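Local coordinates for DNA mismatch repair protein MUTS (Thermus aquaticus, PDB 1EWQ) that recognises mismatched and unpaired bases in duplex DNA to start mismatch repair, and has a weak ATPase activity, at a contact of chain A with DNA and the interface of chains A and B. Coordinates in Å, arbitrary orientation; residue numbers count along the deposited sequence, not the author numbering. Chains: chain A/B, DNA mismatch repair protein MUTS.

Contact 1: a contact of chain A with DNA. Residues chain A 442-443, 468, 470, 473, 475. With nucleotides of chain C.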
ATOM      1  N   TYR A 442     -49.554  -5.873  -6.150  1.00 36.30           N
ATOM      2  CA  TYR A 442     -48.791  -5.646  -7.366  1.00 36.13           C
ATOM      3  C   TYR A 442     -47.329  -6.102  -7.288  1.00 35.69           C
ATOM      4  O   TYR A 442     -46.700  -6.022  -6.238  1.00 35.55           O
ATOM      5  CB  TYR A 442     -48.833  -4.146  -7.713  1.00 36.62           C
ATOM      6  CG  TYR A 442     -47.901  -3.767  -8.842  1.00 37.43           C
ATOM      7  CD1 TYR A 442     -48.363  -3.692 -10.154  1.00 37.80           C
ATOM      8  CD2 TYR A 442     -46.532  -3.588  -8.612  1.00 37.64           C
ATOM      9  CE1 TYR A 442     -47.492  -3.461 -11.209  1.00 38.11           C
ATOM     10  CE2 TYR A 442     -45.651  -3.360  -9.660  1.00 38.00           C
ATOM     11  CZ  TYR A 442     -46.137  -3.302 -10.958  1.00 38.13           C
ATOM     12  OH  TYR A 442     -45.272  -3.109 -12.008  1.00 38.73           O
ATOM     13  N   ASN A 443     -46.814  -6.598  -8.412  1.00 35.57           N
ATOM     14  CA  ASN A 443     -45.407  -6.981  -8.551  1.00 35.43           C
ATOM     15  C   ASN A 443     -45.066  -6.877 -10.034  1.00 35.30           C
ATOM     16  O   ASN A 443     -45.924  -7.082 -10.894  1.00 34.95           O
ATOM     17  CB  ASN A 443     -45.083  -8.390  -8.003  1.00 35.42           C
ATOM     18  CG  ASN A 443     -45.681  -9.522  -8.829  1.00 35.88           C
ATOM     19  OD1 ASN A 443     -45.595  -9.540 -10.061  1.00 35.91           O
ATOM     20  ND2 ASN A 443     -46.269 -10.500  -8.136  1.00 36.18           N
ATOM     21  N   GLN A 468     -51.644 -16.159 -10.817  1.00 36.37           N
ATOM     22  CA  GLN A 468     -50.470 -16.668 -10.127  1.00 35.69           C
ATOM     23  C   GLN A 468     -50.879 -17.549  -8.962  1.00 35.32           C
ATOM     24  O   GLN A 468     -51.731 -17.168  -8.149  1.00 35.00           O
ATOM     25  CB  GLN A 468     -49.605 -15.506  -9.613  1.00 35.59           C
ATOM     26  CG  GLN A 468     -48.322 -15.954  -8.905  1.00 35.81           C
ATOM     27  CD  GLN A 468     -47.581 -14.812  -8.205  1.00 35.95           C
ATOM     28  OE1 GLN A 468     -46.472 -15.000  -7.700  1.00 36.04           O
ATOM     29  NE2 GLN A 468     -48.194 -13.634  -8.165  1.00 35.46           N
ATOM     30  N   LEU A 470     -49.698 -19.542  -5.561  1.00 34.86           N
ATOM     31  CA  LEU A 470     -48.659 -19.524  -4.546  1.00 35.30           C
ATOM     32  C   LEU A 470     -48.904 -20.656  -3.565  1.00 35.31           C
ATOM     33  O   LEU A 470     -49.864 -21.412  -3.704  1.00 35.25           O
ATOM     34  CB  LEU A 470     -48.628 -18.170  -3.821  1.00 35.01           C
ATOM     35  CG  LEU A 470     -48.280 -16.991  -4.733  1.00 35.16           C
ATOM     36  CD1 LEU A 470     -49.539 -16.189  -5.043  1.00 35.27           C
ATOM     37  CD2 LEU A 470     -47.245 -16.108  -4.064  1.00 35.23           C
ATOM     38  N   ARG A 473     -51.921 -18.997  -1.409  1.00 33.89           N
ATOM     39  CA  ARG A 473     -52.630 -17.837  -1.914  1.00 33.45           C
ATOM     40  C   ARG A 473     -52.719 -17.998  -3.408  1.00 33.47           C
ATOM     41  O   ARG A 473     -51.908 -18.697  -4.016  1.00 33.43           O
ATOM     42  CB  ARG A 473     -51.891 -16.542  -1.570  1.00 33.12           C
ATOM     43  CG  ARG A 473     -51.971 -16.155  -0.097  1.00 32.87           C
ATOM     44  CD  ARG A 473     -51.057 -14.994   0.193  1.00 32.75           C
ATOM     45  NE  ARG A 473     -49.662 -15.346  -0.054  1.00 32.75           N
ATOM     46  CZ  ARG A 473     -48.673 -14.462  -0.160  1.00 33.11           C
ATOM     47  NH1 ARG A 473     -48.920 -13.158  -0.046  1.00 32.41           N
ATOM     48  NH2 ARG A 473     -47.431 -14.884  -0.377  1.00 33.29           N
ATOM     49  N   ARG A 475     -53.733 -15.620  -7.034  1.00 33.18           N
ATOM     50  CA  ARG A 475     -54.003 -14.308  -7.580  1.00 33.31           C
ATOM     51  C   ARG A 475     -54.733 -14.406  -8.912  1.00 33.81           C
ATOM     52  O   ARG A 475     -54.468 -15.295  -9.731  1.00 33.51           O
ATOM     53  CB  ARG A 475     -52.689 -13.529  -7.699  1.00 32.70           C
ATOM     54  CG  ARG A 475     -52.064 -13.286  -6.334  1.00 31.70           C
ATOM     55  CD  ARG A 475     -50.610 -12.865  -6.396  1.00 31.36           C
ATOM     56  NE  ARG A 475     -50.100 -12.617  -5.051  1.00 31.15           N
ATOM     57  CZ  ARG A 475     -48.814 -12.462  -4.746  1.00 30.92           C
ATOM     58  NH1 ARG A 475     -47.889 -12.527  -5.693  1.00 30.50           N
ATOM     59  NH2 ARG A 475     -48.455 -12.248  -3.485  1.00 30.97           N
TER
ATOM     60  P    DC C  18     -41.898  -6.262  -3.943  1.00 42.21           P
ATOM     61  OP1  DC C  18     -43.011  -5.900  -4.863  1.00 42.26           O
ATOM     62  OP2  DC C  18     -41.847  -5.685  -2.576  1.00 41.97           O
ATOM     63  O5'  DC C  18     -41.820  -7.852  -3.838  1.00 41.59           O
ATOM     64  C5'  DC C  18     -41.590  -8.625  -5.016  1.00 40.29           C
ATOM     65  C4'  DC C  18     -41.617 -10.102  -4.708  1.00 39.24           C
ATOM     66  O4'  DC C  18     -40.418 -10.497  -4.006  1.00 39.13           O
ATOM     67  C3'  DC C  18     -42.796 -10.599  -3.872  1.00 38.81           C
ATOM     68  O3'  DC C  18     -43.273 -11.819  -4.451  1.00 37.48           O
ATOM     69  C2'  DC C  18     -42.179 -10.846  -2.502  1.00 38.79           C
ATOM     70  C1'  DC C  18     -40.755 -11.253  -2.855  1.00 38.93           C
ATOM     71  N1   DC C  18     -39.727 -10.970  -1.835  1.00 38.90           N
ATOM     72  C2   DC C  18     -38.725 -11.931  -1.597  1.00 38.63           C
ATOM     73  O2   DC C  18     -38.764 -13.008  -2.212  1.00 38.34           O
ATOM     74  N3   DC C  18     -37.744 -11.657  -0.706  1.00 38.52           N
ATOM     75  C4   DC C  18     -37.734 -10.482  -0.066  1.00 38.62           C
ATOM     76  N4   DC C  18     -36.719 -10.235   0.775  1.00 38.25           N
ATOM     77  C5   DC C  18     -38.756  -9.501  -0.267  1.00 38.52           C
ATOM     78  C6   DC C  18     -39.724  -9.786  -1.150  1.00 38.62           C
ATOM     79  P    DT C  19     -44.771 -12.324  -4.155  1.00 36.61           P
ATOM     80  OP1  DT C  19     -45.368 -12.754  -5.455  1.00 36.26           O
ATOM     81  OP2  DT C  19     -45.484 -11.353  -3.284  1.00 35.78           O
ATOM     82  O5'  DT C  19     -44.523 -13.637  -3.310  1.00 35.71           O
ATOM     83  C5'  DT C  19     -43.282 -13.831  -2.673  1.00 34.83           C
ATOM     84  C4'  DT C  19     -43.003 -15.302  -2.532  1.00 33.76           C
ATOM     85  O4'  DT C  19     -41.732 -15.420  -1.869  1.00 33.51           O
ATOM     86  C3'  DT C  19     -44.013 -16.015  -1.643  1.00 33.01           C
ATOM     87  O3'  DT C  19     -44.194 -17.359  -2.087  1.00 32.34           O
ATOM     88  C2'  DT C  19     -43.403 -15.911  -0.258  1.00 32.90           C
ATOM     89  C1'  DT C  19     -41.905 -15.783  -0.510  1.00 32.78           C
ATOM     90  N1   DT C  19     -41.258 -14.729   0.288  1.00 32.30           N
ATOM     91  C2   DT C  19     -40.032 -14.999   0.835  1.00 31.91           C
ATOM     92  O2   DT C  19     -39.473 -16.080   0.700  1.00 32.04           O
ATOM     93  N3   DT C  19     -39.481 -13.962   1.546  1.00 31.41           N
ATOM     94  C4   DT C  19     -40.030 -12.713   1.758  1.00 31.35           C
ATOM     95  O4   DT C  19     -39.417 -11.880   2.419  1.00 30.96           O
ATOM     96  C5   DT C  19     -41.330 -12.500   1.155  1.00 31.41           C
ATOM     97  C7   DT C  19     -42.006 -11.175   1.322  1.00 30.97           C
ATOM     98  C6   DT C  19     -41.870 -13.508   0.465  1.00 31.55           C
ATOM     99  P    DC C  20     -45.299 -18.295  -1.382  1.00 32.52           P
ATOM    100  OP1  DC C  20     -45.669 -19.328  -2.389  1.00 31.60           O
ATOM    101  OP2  DC C  20     -46.356 -17.460  -0.758  1.00 31.62           O
ATOM    102  O5'  DC C  20     -44.471 -19.006  -0.226  1.00 32.57           O
ATOM    103  C5'  DC C  20     -43.277 -19.715  -0.543  1.00 33.87           C
ATOM    104  C4'  DC C  20     -42.589 -20.163   0.721  1.00 34.89           C
ATOM    105  O4'  DC C  20     -41.845 -19.073   1.323  1.00 35.03           O
ATOM    106  C3'  DC C  20     -43.547 -20.680   1.794  1.00 35.35           C
ATOM    107  O3'  DC C  20     -43.060 -21.903   2.319  1.00 36.25           O
ATOM    108  C2'  DC C  20     -43.516 -19.605   2.868  1.00 35.64           C
ATOM    109  C1'  DC C  20     -42.114 -19.037   2.717  1.00 35.27           C
ATOM    110  N1   DC C  20     -41.956 -17.647   3.173  1.00 35.25           N
ATOM    111  C2   DC C  20     -40.747 -17.269   3.782  1.00 35.30           C
ATOM    112  O2   DC C  20     -39.850 -18.118   3.913  1.00 35.23           O
ATOM    113  N3   DC C  20     -40.591 -15.990   4.207  1.00 34.88           N
ATOM    114  C4   DC C  20     -41.580 -15.107   4.039  1.00 34.83           C
ATOM    115  N4   DC C  20     -41.387 -13.854   4.478  1.00 34.62           N
ATOM    116  C5   DC C  20     -42.815 -15.465   3.420  1.00 34.57           C
ATOM    117  C6   DC C  20     -42.960 -16.733   3.011  1.00 34.90           C
TER
HETATM  118  O   HOH W   1     -48.919 -18.387  -0.092  1.00 37.13           O
HETATM  119  O   HOH W   2     -47.097 -10.681  -0.990  1.00 38.55           O
HETATM  120  O   HOH W   3     -45.324  -7.398  -4.251  1.00 41.86           O
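The guanidinium of A:Arg475 meets the phosphate of DT19 of chain C end-on, one nitrogen to each non-bridging oxygen. A:Arg475 NH1 donates to DT19 OP1 at 2.5 Å, a short hydrogen bond that is also a salt bridge, and its NH2 donates to DT19 OP2 at 3.1 Å. Both oxygens lie close to the guanidinium plane, and the bonds are fairly straight, 156° and 160° at H. A:Arg473 takes the next phosphate, that of DC20, with NH2 2.8 Å from OP2 and the oxygen in the guanidinium plane. Waters widen this grip: A:Arg473 NE reaches the same DC20 OP2 through one, and NH1 reaches DT19 OP2 through another. A third water lies 2.8 Å from both the carbonyl O of A:Tyr442 and OP1 of DC18. The two arginines, both on strand 473-477, start alike, with CG anti to the carbonyl carbon. A:Arg475 then runs extended to NE, whereas A:Arg473 bends at chi3 (-63°), which turns its guanidinium towards the following phosphate. Behind them, CD1 of A:Leu470 lies 3.6 Å above one face of the A:Arg475 guanidinium, near its rim, and probably steadies its tilt. CD2 of the same leucine packs 4.0 Å from the DT19 sugar atom C3'. The contacts described go to phosphates and sugar, so this patch probably holds the duplex backbone independently of sequence, as suits a protein that must bind mismatches in any context.

Contact 2: a contact of chain A with DNA. Residues chain A 14-15, 63-65. With nucleotides of chain D.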
ATOM      1  N   PRO A  14     -21.059 -14.591 -31.275  1.00 64.41           N
ATOM      2  CA  PRO A  14     -22.415 -14.032 -31.227  1.00 63.51           C
ATOM      3  C   PRO A  14     -22.379 -12.545 -31.590  1.00 62.47           C
ATOM      4  O   PRO A  14     -21.369 -11.879 -31.379  1.00 62.50           O
ATOM      5  CB  PRO A  14     -22.827 -14.265 -29.775  1.00 63.66           C
ATOM      6  CG  PRO A  14     -22.111 -15.538 -29.435  1.00 63.84           C
ATOM      7  CD  PRO A  14     -20.742 -15.326 -30.038  1.00 64.19           C
ATOM      8  N   PRO A  15     -23.477 -12.009 -32.148  1.00 61.52           N
ATOM      9  CA  PRO A  15     -23.542 -10.594 -32.532  1.00 60.65           C
ATOM     10  C   PRO A  15     -23.050  -9.622 -31.454  1.00 59.78           C
ATOM     11  O   PRO A  15     -22.232  -8.746 -31.736  1.00 59.48           O
ATOM     12  CB  PRO A  15     -25.019 -10.400 -32.857  1.00 60.78           C
ATOM     13  CG  PRO A  15     -25.379 -11.711 -33.458  1.00 61.05           C
ATOM     14  CD  PRO A  15     -24.730 -12.698 -32.508  1.00 61.42           C
ATOM     15  N   SER A  63     -22.990 -19.561 -25.920  1.00 61.75           N
ATOM     16  CA  SER A  63     -23.752 -19.449 -27.159  1.00 62.17           C
ATOM     17  C   SER A  63     -23.376 -20.677 -27.986  1.00 62.45           C
ATOM     18  O   SER A  63     -22.218 -21.100 -27.970  1.00 62.54           O
ATOM     19  CB  SER A  63     -23.362 -18.181 -27.918  1.00 62.33           C
ATOM     20  OG  SER A  63     -22.021 -18.249 -28.379  1.00 62.52           O
ATOM     21  N   LYS A  64     -24.342 -21.244 -28.704  1.00 62.78           N
ATOM     22  CA  LYS A  64     -24.105 -22.439 -29.520  1.00 63.00           C
ATOM     23  C   LYS A  64     -22.658 -22.542 -29.989  1.00 62.95           C
ATOM     24  O   LYS A  64     -21.955 -23.512 -29.696  1.00 62.77           O
ATOM     25  CB  LYS A  64     -25.031 -22.442 -30.737  1.00 63.19           C
ATOM     26  CG  LYS A  64     -24.868 -23.671 -31.612  1.00 63.33           C
ATOM     27  CD  LYS A  64     -25.873 -23.679 -32.739  1.00 63.75           C
ATOM     28  CE  LYS A  64     -25.741 -24.934 -33.580  1.00 63.76           C
ATOM     29  NZ  LYS A  64     -26.707 -24.926 -34.714  1.00 64.06           N
ATOM     30  N   ASP A  65     -22.231 -21.525 -30.724  1.00 62.92           N
ATOM     31  CA  ASP A  65     -20.878 -21.445 -31.242  1.00 62.98           C
ATOM     32  C   ASP A  65     -19.889 -21.829 -30.138  1.00 62.68           C
ATOM     33  O   ASP A  65     -19.331 -22.929 -30.153  1.00 62.90           O
ATOM     34  CB  ASP A  65     -20.631 -20.019 -31.723  1.00 63.50           C
ATOM     35  CG  ASP A  65     -21.834 -19.447 -32.467  1.00 64.02           C
ATOM     36  OD1 ASP A  65     -22.181 -19.989 -33.544  1.00 64.19           O
ATOM     37  OD2 ASP A  65     -22.438 -18.466 -31.969  1.00 64.13           O
TER
ATOM     38  P    DT D  15     -26.431 -11.941 -29.468  1.00 48.78           P
ATOM     39  OP1  DT D  15     -24.973 -11.772 -29.692  1.00 48.51           O
ATOM     40  OP2  DT D  15     -27.398 -11.471 -30.496  1.00 48.48           O
ATOM     41  O5'  DT D  15     -26.662 -13.489 -29.208  1.00 49.33           O
ATOM     42  C5'  DT D  15     -27.720 -13.913 -28.365  1.00 50.06           C
ATOM     43  C4'  DT D  15     -27.733 -15.418 -28.255  1.00 50.35           C
ATOM     44  O4'  DT D  15     -28.932 -15.783 -27.544  1.00 50.22           O
ATOM     45  C3'  DT D  15     -27.830 -16.129 -29.598  1.00 50.86           C
ATOM     46  O3'  DT D  15     -27.224 -17.421 -29.487  1.00 52.11           O
ATOM     47  C2'  DT D  15     -29.326 -16.208 -29.837  1.00 50.47           C
ATOM     48  C1'  DT D  15     -29.912 -16.294 -28.435  1.00 49.96           C
ATOM     49  N1   DT D  15     -31.130 -15.490 -28.234  1.00 49.50           N
ATOM     50  C2   DT D  15     -32.087 -15.975 -27.371  1.00 49.33           C
ATOM     51  O2   DT D  15     -31.977 -17.043 -26.781  1.00 49.33           O
ATOM     52  N3   DT D  15     -33.184 -15.158 -27.216  1.00 49.12           N
ATOM     53  C4   DT D  15     -33.411 -13.938 -27.823  1.00 49.17           C
ATOM     54  O4   DT D  15     -34.444 -13.311 -27.576  1.00 48.91           O
ATOM     55  C5   DT D  15     -32.365 -13.493 -28.720  1.00 49.17           C
ATOM     56  C7   DT D  15     -32.521 -12.179 -29.417  1.00 49.13           C
ATOM     57  C6   DT D  15     -31.296 -14.286 -28.884  1.00 49.15           C
ATOM     58  P    DA D  16     -26.948 -18.294 -30.805  1.00 52.96           P
ATOM     59  OP1  DA D  16     -25.491 -18.572 -30.897  1.00 52.69           O
ATOM     60  OP2  DA D  16     -27.647 -17.626 -31.934  1.00 52.90           O
ATOM     61  O5'  DA D  16     -27.678 -19.670 -30.481  1.00 53.18           O
ATOM     62  C5'  DA D  16     -27.404 -20.367 -29.267  1.00 53.89           C
ATOM     63  C4'  DA D  16     -28.497 -21.369 -28.981  1.00 54.29           C
ATOM     64  O4'  DA D  16     -29.740 -20.665 -28.752  1.00 53.80           O
ATOM     65  C3'  DA D  16     -28.767 -22.355 -30.114  1.00 54.95           C
ATOM     66  O3'  DA D  16     -29.031 -23.654 -29.578  1.00 56.67           O
ATOM     67  C2'  DA D  16     -29.981 -21.774 -30.820  1.00 54.28           C
ATOM     68  C1'  DA D  16     -30.721 -21.028 -29.717  1.00 53.25           C
ATOM     69  N9   DA D  16     -31.361 -19.793 -30.172  1.00 52.05           N
ATOM     70  C8   DA D  16     -30.859 -18.891 -31.075  1.00 51.70           C
ATOM     71  N7   DA D  16     -31.630 -17.849 -31.268  1.00 51.35           N
ATOM     72  C5   DA D  16     -32.719 -18.082 -30.441  1.00 51.17           C
ATOM     73  C6   DA D  16     -33.883 -17.341 -30.183  1.00 50.83           C
ATOM     74  N6   DA D  16     -34.146 -16.160 -30.747  1.00 50.62           N
ATOM     75  N1   DA D  16     -34.776 -17.857 -29.312  1.00 50.81           N
ATOM     76  C2   DA D  16     -34.502 -19.034 -28.739  1.00 50.86           C
ATOM     77  N3   DA D  16     -33.442 -19.821 -28.894  1.00 51.12           N
ATOM     78  C4   DA D  16     -32.575 -19.283 -29.770  1.00 51.43           C
ATOM     79  P    DG D  17     -29.404 -24.864 -30.567  1.00 58.13           P
ATOM     80  OP1  DG D  17     -28.991 -26.123 -29.892  1.00 57.81           O
ATOM     81  OP2  DG D  17     -28.901 -24.563 -31.935  1.00 57.82           O
ATOM     82  O5'  DG D  17     -30.995 -24.808 -30.597  1.00 59.07           O
ATOM     83  C5'  DG D  17     -31.737 -24.836 -29.379  1.00 60.83           C
ATOM     84  C4'  DG D  17     -33.219 -24.787 -29.669  1.00 62.09           C
ATOM     85  O4'  DG D  17     -33.640 -23.441 -30.005  1.00 61.81           O
ATOM     86  C3'  DG D  17     -33.650 -25.676 -30.835  1.00 63.14           C
ATOM     87  O3'  DG D  17     -34.890 -26.313 -30.514  1.00 65.50           O
ATOM     88  C2'  DG D  17     -33.836 -24.686 -31.972  1.00 62.50           C
ATOM     89  C1'  DG D  17     -34.353 -23.465 -31.231  1.00 61.53           C
ATOM     90  N9   DG D  17     -34.145 -22.185 -31.903  1.00 60.62           N
ATOM     91  C8   DG D  17     -33.086 -21.821 -32.698  1.00 60.22           C
ATOM     92  N7   DG D  17     -33.183 -20.603 -33.158  1.00 59.88           N
ATOM     93  C5   DG D  17     -34.380 -20.133 -32.635  1.00 59.72           C
ATOM     94  C6   DG D  17     -35.016 -18.872 -32.780  1.00 59.51           C
ATOM     95  O6   DG D  17     -34.633 -17.885 -33.419  1.00 59.12           O
ATOM     96  N1   DG D  17     -36.218 -18.821 -32.081  1.00 59.47           N
ATOM     97  C2   DG D  17     -36.742 -19.850 -31.333  1.00 59.61           C
ATOM     98  N2   DG D  17     -37.918 -19.607 -30.730  1.00 59.50           N
ATOM     99  N3   DG D  17     -36.155 -21.028 -31.186  1.00 59.69           N
ATOM    100  C4   DG D  17     -34.987 -21.098 -31.859  1.00 60.04           C
TER
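MutS domain I, the mismatch-recognition domain, meets the backbone of chain D here through the N-terminal end of helix 15-26 and the loop residues 63-65. The DT15 phosphate sits against the ring of A:Pro15, the first residue of that helix, with CB 3.4 Å from OP1. A:Pro15 N is 2.9 Å from DT15 OP1 but carries no N-H, so the pair is close packing and not a hydrogen bond; the helix start may still favour the phosphate electrostatically. A:Pro14 CB lies alongside, 3.3 Å from DT15 OP1. A:Lys64 hides 61 Å² against the DNA. Its CG is anti to the backbone N (chi1 -178°) and the chain stays extended, running along the backbone from the DA16 sugar, where CB is 3.5 Å from C5', to the next phosphate. There A:Lys64 NZ makes a long salt bridge to DG17 OP2 at 3.6 Å. An alanine here would lose the chain beyond CB and would probably weaken the hold on the DG17 phosphate. A:Asp65 OD2 comes within 3.2 Å of DA16 OP1, two acceptors that would probably repel unless the carboxylate carries a proton, which the coordinates do not show. The patch probably helps to position three successive nucleotides against the recognition domain, mainly by packing and by the A:Lys64 charge.

Contact 3: the interface of chains A and B. Residues chain A 696-699, 736; chain B 668-670, 672.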
ATOM      1  N   HIS A 696      30.386  21.495  10.429  1.00 27.01           N
ATOM      2  CA  HIS A 696      31.166  21.154  11.615  1.00 27.88           C
ATOM      3  C   HIS A 696      32.577  21.688  11.434  1.00 28.57           C
ATOM      4  O   HIS A 696      33.355  21.725  12.379  1.00 29.27           O
ATOM      5  CB  HIS A 696      31.246  19.639  11.806  1.00 27.75           C
ATOM      6  CG  HIS A 696      29.942  19.015  12.173  1.00 27.81           C
ATOM      7  ND1 HIS A 696      29.247  19.367  13.309  1.00 27.86           N
ATOM      8  CD2 HIS A 696      29.181  18.093  11.533  1.00 27.52           C
ATOM      9  CE1 HIS A 696      28.112  18.692  13.352  1.00 28.21           C
ATOM     10  NE2 HIS A 696      28.048  17.914  12.287  1.00 28.13           N
ATOM     11  N   TYR A 697      32.906  22.091  10.212  1.00 28.92           N
ATOM     12  CA  TYR A 697      34.242  22.602   9.924  1.00 29.39           C
ATOM     13  C   TYR A 697      34.563  23.914  10.627  1.00 29.45           C
ATOM     14  O   TYR A 697      34.088  24.982  10.222  1.00 29.38           O
ATOM     15  CB  TYR A 697      34.410  22.783   8.416  1.00 29.38           C
ATOM     16  CG  TYR A 697      34.429  21.484   7.636  1.00 29.52           C
ATOM     17  CD1 TYR A 697      34.000  21.444   6.315  1.00 29.45           C
ATOM     18  CD2 TYR A 697      34.941  20.310   8.201  1.00 29.47           C
ATOM     19  CE1 TYR A 697      34.085  20.283   5.570  1.00 29.90           C
ATOM     20  CE2 TYR A 697      35.033  19.135   7.460  1.00 29.53           C
ATOM     21  CZ  TYR A 697      34.604  19.130   6.145  1.00 29.81           C
ATOM     22  OH  TYR A 697      34.697  17.986   5.383  1.00 30.03           O
ATOM     23  N   PHE A 698      35.355  23.839  11.692  1.00 29.70           N
ATOM     24  CA  PHE A 698      35.749  25.056  12.395  1.00 30.29           C
ATOM     25  C   PHE A 698      36.634  25.835  11.426  1.00 30.29           C
ATOM     26  O   PHE A 698      36.706  27.058  11.473  1.00 29.79           O
ATOM     27  CB  PHE A 698      36.559  24.746  13.662  1.00 30.64           C
ATOM     28  CG  PHE A 698      35.733  24.271  14.825  1.00 31.29           C
ATOM     29  CD1 PHE A 698      35.365  22.930  14.940  1.00 31.32           C
ATOM     30  CD2 PHE A 698      35.338  25.164  15.822  1.00 31.45           C
ATOM     31  CE1 PHE A 698      34.621  22.478  16.029  1.00 31.34           C
ATOM     32  CE2 PHE A 698      34.590  24.722  16.920  1.00 31.92           C
ATOM     33  CZ  PHE A 698      34.233  23.373  17.022  1.00 31.90           C
ATOM     34  N   GLU A 699      37.306  25.104  10.543  1.00 30.48           N
ATOM     35  CA  GLU A 699      38.186  25.729   9.578  1.00 31.18           C
ATOM     36  C   GLU A 699      37.456  26.789   8.740  1.00 31.46           C
ATOM     37  O   GLU A 699      38.036  27.817   8.408  1.00 31.67           O
ATOM     38  CB  GLU A 699      38.856  24.667   8.680  1.00 31.15           C
ATOM     39  CG  GLU A 699      38.054  23.398   8.472  1.00 31.64           C
ATOM     40  CD  GLU A 699      38.151  22.427   9.645  1.00 31.45           C
ATOM     41  OE1 GLU A 699      39.110  21.614   9.697  1.00 31.09           O
ATOM     42  OE2 GLU A 699      37.265  22.492  10.517  1.00 31.05           O
ATOM     43  N   SER A 736      34.244  21.583  20.361  1.00 35.54           N
ATOM     44  CA  SER A 736      33.625  20.536  19.556  1.00 35.18           C
ATOM     45  C   SER A 736      32.969  19.593  20.556  1.00 34.77           C
ATOM     46  O   SER A 736      33.428  19.501  21.692  1.00 34.79           O
ATOM     47  CB  SER A 736      34.687  19.779  18.779  1.00 35.47           C
ATOM     48  OG  SER A 736      35.668  19.294  19.678  1.00 36.13           O
TER
ATOM     49  N   THR B 668      31.219  14.631  12.225  1.00 28.07           N
ATOM     50  CA  THR B 668      31.526  15.579  13.289  1.00 28.44           C
ATOM     51  C   THR B 668      32.639  16.511  12.827  1.00 28.64           C
ATOM     52  O   THR B 668      32.890  16.606  11.635  1.00 28.62           O
ATOM     53  CB  THR B 668      31.936  14.844  14.602  1.00 28.26           C
ATOM     54  OG1 THR B 668      32.103  15.805  15.651  1.00 28.38           O
ATOM     55  CG2 THR B 668      33.231  14.069  14.415  1.00 28.01           C
ATOM     56  N   SER B 669      33.292  17.212  13.751  1.00 29.27           N
ATOM     57  CA  SER B 669      34.379  18.122  13.369  1.00 29.92           C
ATOM     58  C   SER B 669      35.606  17.318  12.925  1.00 29.80           C
ATOM     59  O   SER B 669      35.764  16.153  13.283  1.00 29.94           O
ATOM     60  CB  SER B 669      34.739  19.049  14.541  1.00 30.29           C
ATOM     61  OG  SER B 669      35.152  18.306  15.684  1.00 31.97           O
ATOM     62  N   SER B 670      36.456  17.941  12.121  1.00 30.04           N
ATOM     63  CA  SER B 670      37.653  17.287  11.601  1.00 29.72           C
ATOM     64  C   SER B 670      38.486  16.560  12.654  1.00 29.51           C
ATOM     65  O   SER B 670      38.678  15.343  12.575  1.00 29.52           O
ATOM     66  CB  SER B 670      38.535  18.308  10.875  1.00 30.02           C
ATOM     67  OG  SER B 670      37.883  18.813   9.722  1.00 30.84           O
ATOM     68  N   ASP B 672      37.906  15.961  16.020  1.00 27.95           N
ATOM     69  CA  ASP B 672      37.188  14.975  16.813  1.00 27.92           C
ATOM     70  C   ASP B 672      36.988  13.710  15.996  1.00 27.38           C
ATOM     71  O   ASP B 672      37.086  12.604  16.524  1.00 27.32           O
ATOM     72  CB  ASP B 672      35.837  15.521  17.273  1.00 28.21           C
ATOM     73  CG  ASP B 672      35.975  16.493  18.425  1.00 28.68           C
ATOM     74  OD1 ASP B 672      36.794  17.427  18.306  1.00 29.05           O
ATOM     75  OD2 ASP B 672      35.274  16.328  19.449  1.00 28.91           O
TER
HETATM   76  O   HOH W   4      36.394  20.958  12.196  1.00 33.30           O
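B:Ser669, which hides 52 Å², lies in the D-loop-like segment of the ABC-type ATPase domain, and it meets the partner subunit's H-loop, marked by A:His696. Its CB points into the edge of the A:Phe698 ring, in plane and 3.7 Å from CE1, while OG turns towards A:Ser736. A:His696, with 36 Å² hidden, lays one imidazole face against the backbone of B:Thr668, whose CA stands 3.8 Å above the plane, offset to the rim. The histidine CB lies 3.5 Å from the B:Thr668 carbonyl O, so the contact is apolar carbon against peptide. B:Ser670, with 38 Å² hidden, begins helix 670-687. Its OG, anti to the carbonyl carbon (chi1 -65°), donates to A:Glu699 OE1 at 3.1 Å, coming from well above the carboxylate plane (56°). The B:Ser670 backbone N, at that helix start, is 3.0 Å from a water also held by A:His696 O, A:Phe698 N and A:Glu699 OE2, a polar link bridging the subunits. The same contacts recur with chains exchanged in this two-fold dimer, joining the paired ATPase domains. Two residues into the helix, B:Asp672 receives A:Ser736 OG at OD1, 2.6 Å away and 31° off the carboxylate plane.

Contacts 1 and 2 lie about 36 Å apart between the centres of their C-alpha atoms, and share no residues or secondary-structure elements. Both belong to chain A but touch opposite DNA strands, contact 1 chain C and contact 2 chain D, so one subunit holds the duplex from two sides through its backbone. Contact 3 is distant, with C-alpha centres about 93 Å from contact 1 and 82 Å from contact 2, in the ATPase domains that join the subunits. DNA binding and dimerised ATPase thus occupy opposite ends of the assembly, and any coupling between them would have to travel through the intervening domains.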